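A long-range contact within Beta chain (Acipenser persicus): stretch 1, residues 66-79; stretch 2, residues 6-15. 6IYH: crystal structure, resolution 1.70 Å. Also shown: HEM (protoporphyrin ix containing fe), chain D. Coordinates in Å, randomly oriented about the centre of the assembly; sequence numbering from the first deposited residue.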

# COMPACT_ATOMS: atom_id res chain seq x y z
N VAL B 66 -0.79 21.89 -10.04
CA VAL B 66 -0.77 21.05 -8.84
C VAL B 66 -0.09 21.80 -7.67
O VAL B 66 -0.62 21.81 -6.58
CB VAL B 66 -0.07 19.70 -9.11
CG1 VAL B 66 0.07 18.93 -7.81
CG2 VAL B 66 -0.86 18.86 -10.11
N LEU B 67 1.04 22.44 -7.92
CA LEU B 67 1.76 23.11 -6.87
C LEU B 67 0.98 24.34 -6.34
O LEU B 67 0.95 24.59 -5.18
CB LEU B 67 3.17 23.40 -7.27
CG LEU B 67 4.19 22.40 -6.80
CD1 LEU B 67 4.39 22.63 -5.29
CD2 LEU B 67 3.75 20.96 -7.08
N ASP B 68 0.28 25.03 -7.22
CA ASP B 68 -0.69 26.08 -6.78
C ASP B 68 -1.76 25.59 -5.86
O ASP B 68 -2.04 26.25 -4.87
CB ASP B 68 -1.28 26.82 -7.98
CG ASP B 68 -0.27 27.70 -8.64
OD1 ASP B 68 0.81 27.86 -8.07
OD2 ASP B 68 -0.56 28.25 -9.74
N SER B 69 -2.26 24.36 -6.10
CA SER B 69 -3.21 23.69 -5.23
C SER B 69 -2.61 23.30 -3.92
O SER B 69 -3.25 23.37 -2.91
CB SER B 69 -3.74 22.46 -5.98
OG SER B 69 -4.73 21.82 -5.28
N VAL B 70 -1.34 22.90 -3.92
CA VAL B 70 -0.65 22.70 -2.65
C VAL B 70 -0.64 24.03 -1.89
O VAL B 70 -0.93 24.10 -0.71
CB VAL B 70 0.79 22.20 -2.91
CG1 VAL B 70 1.57 22.21 -1.59
CG2 VAL B 70 0.84 20.76 -3.49
N GLY B 71 -0.36 25.11 -2.60
CA GLY B 71 -0.48 26.44 -1.97
C GLY B 71 -1.84 26.70 -1.37
O GLY B 71 -1.96 27.16 -0.21
N ASN B 72 -2.90 26.33 -2.08
CA ASN B 72 -4.29 26.40 -1.50
C ASN B 72 -4.44 25.56 -0.25
O ASN B 72 -5.03 25.97 0.79
CB ASN B 72 -5.39 26.00 -2.50
CG ASN B 72 -5.50 26.92 -3.69
OD1 ASN B 72 -5.25 28.11 -3.58
ND2 ASN B 72 -5.84 26.36 -4.85
N ALA B 73 -3.88 24.33 -0.27
CA ALA B 73 -3.94 23.51 0.94
C ALA B 73 -3.24 24.16 2.12
O ALA B 73 -3.69 24.09 3.25
CB ALA B 73 -3.36 22.11 0.69
N ILE B 74 -2.09 24.78 1.87
CA ILE B 74 -1.36 25.46 2.89
C ILE B 74 -2.18 26.64 3.48
O ILE B 74 -2.22 26.82 4.70
CB ILE B 74 0.02 25.92 2.37
CG1 ILE B 74 0.96 24.75 2.15
CG2 ILE B 74 0.67 26.91 3.31
CD1 ILE B 74 2.13 25.09 1.23
N ALA B 75 -2.86 27.39 2.62
CA ALA B 75 -3.69 28.50 3.08
C ALA B 75 -4.89 27.98 3.89
O ALA B 75 -5.41 28.67 4.75
CB ALA B 75 -4.15 29.31 1.87
N HIS B 76 -5.33 26.76 3.59
CA HIS B 76 -6.36 26.09 4.37
C HIS B 76 -5.85 24.97 5.26
O HIS B 76 -6.55 23.98 5.51
CB HIS B 76 -7.44 25.57 3.43
CG HIS B 76 -8.21 26.64 2.72
ND1 HIS B 76 -7.81 27.17 1.51
CD2 HIS B 76 -9.36 27.26 3.04
CE1 HIS B 76 -8.69 28.07 1.11
NE2 HIS B 76 -9.65 28.14 2.02
N MET B 77 -4.66 25.11 5.79
CA MET B 77 -4.01 23.94 6.40
C MET B 77 -4.72 23.46 7.67
O MET B 77 -4.48 22.33 8.12
CB MET B 77 -2.54 24.15 6.70
CG MET B 77 -2.16 25.23 7.73
SD MET B 77 -0.39 25.71 7.61
CE MET B 77 0.30 24.35 8.49
N ASP B 78 -5.54 24.34 8.25
CA ASP B 78 -6.36 23.92 9.40
C ASP B 78 -7.54 23.08 8.97
O ASP B 78 -8.06 22.40 9.79
CB ASP B 78 -6.84 25.10 10.24
CG ASP B 78 -5.73 25.86 10.87
OD1 ASP B 78 -4.72 25.29 11.34
OD2 ASP B 78 -5.87 27.10 10.94
N ASP B 79 -7.98 23.11 7.73
CA ASP B 79 -8.95 22.11 7.28
C ASP B 79 -8.87 21.85 5.79
O ASP B 79 -9.70 22.32 5.01
CB ASP B 79 -10.37 22.52 7.71
CG ASP B 79 -11.40 21.38 7.56
OD1 ASP B 79 -11.07 20.27 7.06
OD2 ASP B 79 -12.56 21.62 7.95
CHA HEM D . -6.26 17.74 -12.40
CHB HEM D . -4.50 18.77 -8.06
CHC HEM D . -2.61 14.30 -7.85
CHD HEM D . -4.54 13.26 -12.15
C1A HEM D . -5.95 18.35 -11.21
C2A HEM D . -6.24 19.73 -10.96
C3A HEM D . -5.74 20.03 -9.78
C4A HEM D . -5.10 18.86 -9.27
CMA HEM D . -5.80 21.38 -9.07
CAA HEM D . -7.00 20.70 -11.85
CBA HEM D . -8.47 20.71 -11.42
CGA HEM D . -9.34 21.67 -12.21
O1A HEM D . -9.58 21.50 -13.43
O2A HEM D . -9.87 22.65 -11.65
C1B HEM D . -3.80 17.63 -7.61
C2B HEM D . -3.13 17.53 -6.34
C3B HEM D . -2.54 16.30 -6.34
C4B HEM D . -2.98 15.61 -7.54
CMB HEM D . -2.92 18.59 -5.25
CAB HEM D . -1.69 15.61 -5.34
CBB HEM D . -1.05 16.25 -4.35
C1C HEM D . -2.89 13.61 -9.01
C2C HEM D . -2.49 12.26 -9.36
C3C HEM D . -3.06 11.97 -10.60
C4C HEM D . -3.89 13.12 -10.97
CMC HEM D . -1.48 11.52 -8.56
CAC HEM D . -2.92 10.79 -11.48
CBC HEM D . -2.00 9.85 -11.21
C1D HEM D . -5.11 14.47 -12.58
C2D HEM D . -5.69 14.59 -13.90
C3D HEM D . -6.23 15.82 -13.98
C4D HEM D . -5.89 16.42 -12.69
CMD HEM D . -5.79 13.49 -14.96
CAD HEM D . -6.92 16.47 -15.17
CBD HEM D . -5.76 16.89 -16.11
CGD HEM D . -6.13 17.61 -17.40
O1D HEM D . -6.23 18.85 -17.44
O2D HEM D . -6.25 16.96 -18.43
NA HEM D . -5.26 17.86 -10.19
NB HEM D . -3.77 16.44 -8.25
NC HEM D . -3.76 14.05 -9.99
ND HEM D . -5.24 15.57 -11.80
FE HEM D . -4.56 15.98 -10.08
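Stretch 2, residues 6-15: ERFAITTLWA

How does stretch 2 lie on stretch 1? Stretch 2 is helical through most of its length, continuing a helix that begins earlier in the chain, and it packs against the helix of residues 66-75. The two run in roughly opposite directions: their N-to-C directions make an angle of 147°, with a signed crossing angle of -147°, and the axes approach to 11.4 Å. The sequence numbers run in opposite senses along the contact, so the CA of Trp14 lies 7.9 Å from the CA of Gly71, the CA of Thr11 lies 7.8 Å from the CA of Ile74, and the CA of Arg7 lies 9.0 Å from the CA of Met77. Stretch 1 leaves helical geometry at His76, and a type I turn from His76 to Asp79 places Met77 and Asp78 beside the early part of stretch 2.

What fills the gap between the helices near Gly71? Trp14 does, with chi1 at -173° (t) and its CA-to-CB bond pointing toward stretch 1; its indole sits as a knob in a hole made by Leu67, Val70, Gly71 and Ile74. Because Gly71 has no side chain, the ring comes close to the backbone, with Trp14 CZ2 3.5 Å from Gly71 CA; a CB placed ideally on Gly71 would lie only 3.1 Å from that same CZ2. Ile74 covers one face of the indole: its CD1 is 3.6 Å from Trp14 CD2 and 3.9 Å from the centroid of the five-membered ring, 25° off the ring normal, a CH-pi contact. At the ring edge, Leu67 O approaches Trp14 CH2 at 3.3 Å, while Leu67 CD1 reaches the same CH2 at 3.7 Å. Val70 CG1 adds an apolar contact of 4.0 Å to Trp14 CZ3.

Which apolar contacts carry the packing on toward the turn? Ile10 lies one helical turn before Trp14, and its CA-to-CB bond also points toward stretch 1. Its CG2 meets Ile74 CG1 at 3.9 Å, and its CD1 meets Met77 CE at 3.7 Å, so Ile10 touches both the last part of the helix and the residue that follows His76. Ile74 thereby packs against Ile10 as well as Trp14. Thr11 is more peripheral, its CG2 4.4 Å from Ile74 CG2, while its OG1 donates a hydrogen bond to Arg7 O at 3.0 Å within its own helix.

Where does charge enter the contact? It does so at the turn, where Arg7 NH2 donates a hydrogen bond to Asp78 OD1 at 2.7 Å, with an N-H...O angle of 160°, as part of a salt bridge. The carboxylate oxygen lies at the edge of the guanidinium, near its plane, where the N-H bonds point. The CA-to-CB bonds of both residues point sideways, but the ends of both side chains come nearer the other stretch. The guanidinium also passes Met77, with Arg7 NH1 3.8 Å from Met77 CG, so the polar contact adjoins the apolar one.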

# COMPACT_ATOMS: atom_id res chain seq x y z
N GLU B 6 6.00 23.75 13.19
CA GLU B 6 5.58 23.09 11.92
C GLU B 6 5.07 24.13 10.96
O GLU B 6 5.48 24.14 9.76
CB GLU B 6 4.51 22.04 12.13
CG GLU B 6 5.04 20.75 12.74
CD GLU B 6 3.93 19.85 13.28
OE1 GLU B 6 2.78 20.25 13.43
OE2 GLU B 6 4.24 18.73 13.56
N ARG B 7 4.21 25.02 11.44
CA ARG B 7 3.65 26.07 10.63
C ARG B 7 4.71 26.93 9.98
O ARG B 7 4.62 27.26 8.80
CB ARG B 7 2.79 27.01 11.44
CG ARG B 7 1.39 26.57 11.60
CD ARG B 7 0.60 27.62 12.36
NE ARG B 7 -0.57 26.98 12.93
CZ ARG B 7 -1.71 26.75 12.29
NH1 ARG B 7 -1.87 27.15 11.04
NH2 ARG B 7 -2.72 26.17 12.94
N PHE B 8 5.73 27.23 10.77
CA PHE B 8 6.85 28.01 10.35
C PHE B 8 7.71 27.31 9.32
O PHE B 8 8.12 27.94 8.34
CB PHE B 8 7.74 28.31 11.55
CG PHE B 8 8.93 29.14 11.23
CD1 PHE B 8 8.80 30.50 11.01
CD2 PHE B 8 10.18 28.57 11.11
CE1 PHE B 8 9.90 31.25 10.75
CE2 PHE B 8 11.28 29.32 10.81
CZ PHE B 8 11.15 30.66 10.65
N ALA B 9 8.02 26.04 9.55
CA ALA B 9 8.77 25.21 8.60
C ALA B 9 8.07 25.18 7.24
O ALA B 9 8.76 25.28 6.22
CB ALA B 9 8.96 23.78 9.16
N ILE B 10 6.76 25.08 7.23
CA ILE B 10 5.96 25.04 6.00
C ILE B 10 5.93 26.39 5.30
O ILE B 10 6.33 26.47 4.14
CB ILE B 10 4.52 24.54 6.27
CG1 ILE B 10 4.60 23.10 6.73
CG2 ILE B 10 3.62 24.68 5.05
CD1 ILE B 10 3.29 22.59 7.30
N THR B 11 5.51 27.45 6.02
CA THR B 11 5.30 28.75 5.36
C THR B 11 6.66 29.40 4.97
O THR B 11 6.74 30.02 3.87
CB THR B 11 4.42 29.67 6.19
OG1 THR B 11 5.07 29.85 7.43
CG2 THR B 11 3.05 29.06 6.39
N THR B 12 7.75 29.17 5.71
CA THR B 12 9.06 29.73 5.30
C THR B 12 9.61 29.05 4.06
O THR B 12 10.15 29.71 3.19
CB THR B 12 10.19 29.79 6.36
OG1 THR B 12 10.66 28.49 6.65
CG2 THR B 12 9.67 30.36 7.65
N LEU B 13 9.49 27.73 4.01
CA LEU B 13 9.98 27.05 2.82
C LEU B 13 9.10 27.41 1.64
O LEU B 13 9.63 27.62 0.54
CB LEU B 13 9.99 25.51 3.06
CG LEU B 13 10.72 24.75 1.96
CD1 LEU B 13 11.31 23.41 2.41
CD2 LEU B 13 9.71 24.32 0.90
N TRP B 14 7.79 27.51 1.83
CA TRP B 14 6.84 27.80 0.75
C TRP B 14 7.14 29.14 0.13
O TRP B 14 7.04 29.31 -1.09
CB TRP B 14 5.41 27.77 1.19
CG TRP B 14 4.46 27.89 0.11
CD1 TRP B 14 3.61 28.90 -0.17
CD2 TRP B 14 4.28 26.91 -0.96
NE1 TRP B 14 2.94 28.64 -1.32
CE2 TRP B 14 3.29 27.42 -1.81
CE3 TRP B 14 4.88 25.68 -1.27
CZ2 TRP B 14 2.86 26.73 -2.98
CZ3 TRP B 14 4.40 24.97 -2.39
CH2 TRP B 14 3.43 25.50 -3.21
N ALA B 15 7.56 30.08 0.97
CA ALA B 15 7.85 31.42 0.45
C ALA B 15 9.01 31.44 -0.55
O ALA B 15 9.16 32.43 -1.30
CB ALA B 15 8.15 32.36 1.61
O HOH W 1 -2.74 16.47 -10.95